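Local coordinates for putative polyketide cyclase (Bacillus cereus, PDB 3K0Z), which is of unknown function but belongs to the SnoaL-like polyketide cyclase family and is probably a lipoprotein, at residues A[10-15]-A[39-44]. Numbering follows the deposited sequence.
Sequences VQLLKE and AAQRFY
Gln-41 reaches Leu-13 with its CG beside the backbone N (chi1 -76°) and the chain extended beyond it, which carries the amide straight out from the helix to the backbone of 10-15. There the amide grips both polar backbone atoms of Leu-13. Leu-13 N donates to Gln-41 OE1 at 2.8 Å, nearly straight at 163° and on an in-plane lone pair. Gln-41 NE2 donates back to Leu-13 O at 3.0 Å, a more bent bond whose acceptor lies somewhat out of the amide plane. NE2 also makes a hydrogen bond to Pro-17 O, so the loop holds the amide at three points. Leu-12 crosses Gln-41 at about a right angle, its CD2 3.7 Å from Gln-41 OE1. Leu-13 CD1 sits over one face of the Arg-42 guanidinium, toward its rim, 3.9 Å from Arg-42 NH2. Gln-11 O is hydrogen-bonded to His-38 NE2, one helical turn before Arg-42. The contact thus lays the N-terminal loop along helix 30-49, in a chain of the NTF2-like SnoaL family. Gln-41 is buried, and its two bonds to Leu-13 imitate the pairing of a neighbouring strand. They satisfy the polar backbone atoms of a loop residue and fix the rotation of the amide, with OE1 as acceptor and NE2 as donor.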
ATOM      1  N   VAL A  10     -11.209  11.649 -16.382  1.00 36.88           N
ATOM      2  CA  VAL A  10      -9.848  11.936 -16.754  1.00 33.99           C
ATOM      3  C   VAL A  10      -9.510  11.278 -18.093  1.00 29.85           C
ATOM      4  O   VAL A  10      -9.725  10.091 -18.314  1.00 25.03           O
ATOM      5  CB  VAL A  10      -8.824  11.467 -15.665  1.00 34.81           C
ATOM      6  CG1 VAL A  10      -7.401  11.612 -16.184  1.00 35.24           C
ATOM      7  CG2 VAL A  10      -9.006  12.268 -14.367  1.00 31.72           C
ATOM      8  N   GLN A  11      -8.924  12.065 -18.976  1.00 26.29           N
ATOM      9  CA  GLN A  11      -8.421  11.559 -20.227  1.00 25.56           C
ATOM     10  C   GLN A  11      -7.007  11.044 -19.991  1.00 25.76           C
ATOM     11  O   GLN A  11      -6.073  11.830 -19.722  1.00 25.64           O
ATOM     12  CB  GLN A  11      -8.407  12.673 -21.255  1.00 24.84           C
ATOM     13  CG  GLN A  11      -8.002  12.223 -22.610  1.00 30.83           C
ATOM     14  CD  GLN A  11      -8.006  13.375 -23.609  1.00 29.48           C
ATOM     15  OE1 GLN A  11      -8.977  14.140 -23.675  1.00 23.97           O
ATOM     16  NE2 GLN A  11      -6.919  13.504 -24.372  1.00 26.74           N
ATOM     17  N   LEU A  12      -6.847   9.728 -20.098  1.00 22.00           N
ATOM     18  CA  LEU A  12      -5.584   9.081 -19.823  1.00 21.40           C
ATOM     19  C   LEU A  12      -4.580   9.249 -20.952  1.00 21.19           C
ATOM     20  O   LEU A  12      -4.968   9.352 -22.122  1.00 20.90           O
ATOM     21  CB  LEU A  12      -5.815   7.585 -19.595  1.00 18.78           C
ATOM     22  CG  LEU A  12      -6.697   7.184 -18.425  1.00 25.50           C
ATOM     23  CD1 LEU A  12      -6.979   5.704 -18.545  1.00 25.09           C
ATOM     24  CD2 LEU A  12      -6.086   7.544 -17.034  1.00 18.38           C
ATOM     25  N   LEU A  13      -3.293   9.230 -20.588  1.00 19.62           N
ATOM     26  CA  LEU A  13      -2.225   9.286 -21.559  1.00 19.69           C
ATOM     27  C   LEU A  13      -2.099   7.922 -22.223  1.00 21.37           C
ATOM     28  O   LEU A  13      -2.223   6.865 -21.578  1.00 19.63           O
ATOM     29  CB  LEU A  13      -0.892   9.657 -20.896  1.00 21.02           C
ATOM     30  CG  LEU A  13      -0.652  11.079 -20.379  1.00 19.42           C
ATOM     31  CD1 LEU A  13       0.665  11.111 -19.611  1.00 19.64           C
ATOM     32  CD2 LEU A  13      -0.670  12.094 -21.492  1.00 20.64           C
ATOM     33  N   LYS A  14      -1.926   7.955 -23.536  1.00 24.97           N
ATOM     34  CA  LYS A  14      -1.787   6.743 -24.325  1.00 23.99           C
ATOM     35  C   LYS A  14      -0.349   6.297 -24.252  1.00 24.00           C
ATOM     36  O   LYS A  14       0.549   7.063 -23.891  1.00 24.35           O
ATOM     37  CB  LYS A  14      -2.239   6.983 -25.773  1.00 27.40           C
ATOM     38  CG  LYS A  14      -3.750   7.161 -25.899  1.00 29.39           C
ATOM     39  N   GLU A  15      -0.163   5.006 -24.511  1.00 22.93           N
ATOM     40  CA  GLU A  15       1.128   4.373 -24.549  1.00 24.79           C
ATOM     41  C   GLU A  15       1.869   4.369 -23.189  1.00 22.10           C
ATOM     42  O   GLU A  15       3.083   4.272 -23.145  1.00 23.97           O
ATOM     43  CB  GLU A  15       1.968   4.949 -25.685  1.00 25.10           C
ATOM     44  CG  GLU A  15       1.245   4.822 -27.029  1.00 23.18           C
ATOM     45  CD  GLU A  15       2.073   5.349 -28.191  1.00 33.38           C
ATOM     46  OE1 GLU A  15       3.330   5.394 -28.099  1.00 29.83           O
ATOM     47  OE2 GLU A  15       1.453   5.714 -29.210  1.00 31.82           O
ATOM     48  N   ALA A  39       0.766  11.936 -13.648  1.00 18.83           N
ATOM     49  CA  ALA A  39       2.052  11.727 -12.952  1.00 20.37           C
ATOM     50  C   ALA A  39       2.183  10.259 -12.598  1.00 18.59           C
ATOM     51  O   ALA A  39       3.250   9.650 -12.728  1.00 19.10           O
ATOM     52  CB  ALA A  39       2.130  12.616 -11.684  1.00 19.68           C
ATOM     53  N   ALA A  40       1.088   9.675 -12.149  1.00 19.96           N
ATOM     54  CA  ALA A  40       1.088   8.234 -11.820  1.00 19.64           C
ATOM     55  C   ALA A  40       1.372   7.422 -13.054  1.00 21.39           C
ATOM     56  O   ALA A  40       2.168   6.517 -12.991  1.00 16.82           O
ATOM     57  CB  ALA A  40      -0.231   7.828 -11.233  1.00 19.06           C
ATOM     58  N   GLN A  41       0.739   7.759 -14.186  1.00 21.38           N
ATOM     59  CA  GLN A  41       0.965   7.011 -15.407  1.00 21.73           C
ATOM     60  C   GLN A  41       2.439   7.065 -15.842  1.00 18.37           C
ATOM     61  O   GLN A  41       3.017   6.037 -16.237  1.00 20.79           O
ATOM     62  CB  GLN A  41       0.085   7.518 -16.518  1.00 20.69           C
ATOM     63  CG  GLN A  41      -1.361   7.106 -16.449  1.00 19.88           C
ATOM     64  CD  GLN A  41      -2.063   7.432 -17.732  1.00 23.89           C
ATOM     65  OE1 GLN A  41      -2.618   8.543 -17.916  1.00 21.97           O
ATOM     66  NE2 GLN A  41      -2.076   6.461 -18.643  1.00 19.48           N
ATOM     67  N   ARG A  42       3.051   8.248 -15.746  1.00 21.54           N
ATOM     68  CA  ARG A  42       4.452   8.417 -16.147  1.00 18.10           C
ATOM     69  C   ARG A  42       5.360   7.687 -15.200  1.00 17.49           C
ATOM     70  O   ARG A  42       6.358   7.162 -15.609  1.00 17.38           O
ATOM     71  CB  ARG A  42       4.876   9.884 -16.175  1.00 20.32           C
ATOM     72  CG  ARG A  42       4.258  10.696 -17.290  1.00 22.28           C
ATOM     73  CD  ARG A  42       4.870  12.083 -17.419  1.00 24.02           C
ATOM     74  NE  ARG A  42       4.153  12.912 -18.406  1.00 27.98           N
ATOM     75  CZ  ARG A  42       3.129  13.733 -18.124  1.00 26.52           C
ATOM     76  NH1 ARG A  42       2.688  13.928 -16.887  1.00 37.74           N
ATOM     77  NH2 ARG A  42       2.568  14.420 -19.103  1.00 38.39           N
ATOM     78  N   PHE A  43       5.041   7.706 -13.915  1.00 17.99           N
ATOM     79  CA  PHE A  43       5.820   7.022 -12.922  1.00 18.42           C
ATOM     80  C   PHE A  43       5.790   5.514 -13.200  1.00 20.06           C
ATOM     81  O   PHE A  43       6.849   4.869 -13.195  1.00 16.78           O
ATOM     82  CB  PHE A  43       5.300   7.339 -11.498  1.00 17.98           C
ATOM     83  CG  PHE A  43       6.268   6.980 -10.379  1.00 22.41           C
ATOM     84  CD1 PHE A  43       7.549   7.529 -10.327  1.00 22.40           C
ATOM     85  CD2 PHE A  43       5.859   6.171  -9.323  1.00 20.94           C
ATOM     86  CE1 PHE A  43       8.418   7.207  -9.269  1.00 21.89           C
ATOM     87  CE2 PHE A  43       6.725   5.909  -8.244  1.00 19.64           C
ATOM     88  CZ  PHE A  43       7.984   6.421  -8.235  1.00 22.80           C
ATOM     89  N   TYR A  44       4.616   4.939 -13.462  1.00 19.68           N
ATOM     90  CA  TYR A  44       4.586   3.490 -13.774  1.00 17.83           C
ATOM     91  C   TYR A  44       5.060   3.166 -15.209  1.00 17.46           C
ATOM     92  O   TYR A  44       5.545   2.055 -15.430  1.00 18.25           O
ATOM     93  CB  TYR A  44       3.284   2.792 -13.323  1.00 21.77           C
ATOM     94  CG  TYR A  44       3.155   3.057 -11.845  1.00 19.38           C
ATOM     95  CD1 TYR A  44       4.041   2.476 -10.944  1.00 18.05           C
ATOM     96  CD2 TYR A  44       2.259   3.994 -11.370  1.00 23.17           C
ATOM     97  CE1 TYR A  44       4.055   2.823  -9.591  1.00 18.93           C
ATOM     98  CE2 TYR A  44       2.226   4.317 -10.003  1.00 17.65           C
ATOM     99  CZ  TYR A  44       3.132   3.724  -9.133  1.00 19.31           C
ATOM    100  OH  TYR A  44       3.126   4.071  -7.817  1.00 25.05           O
TER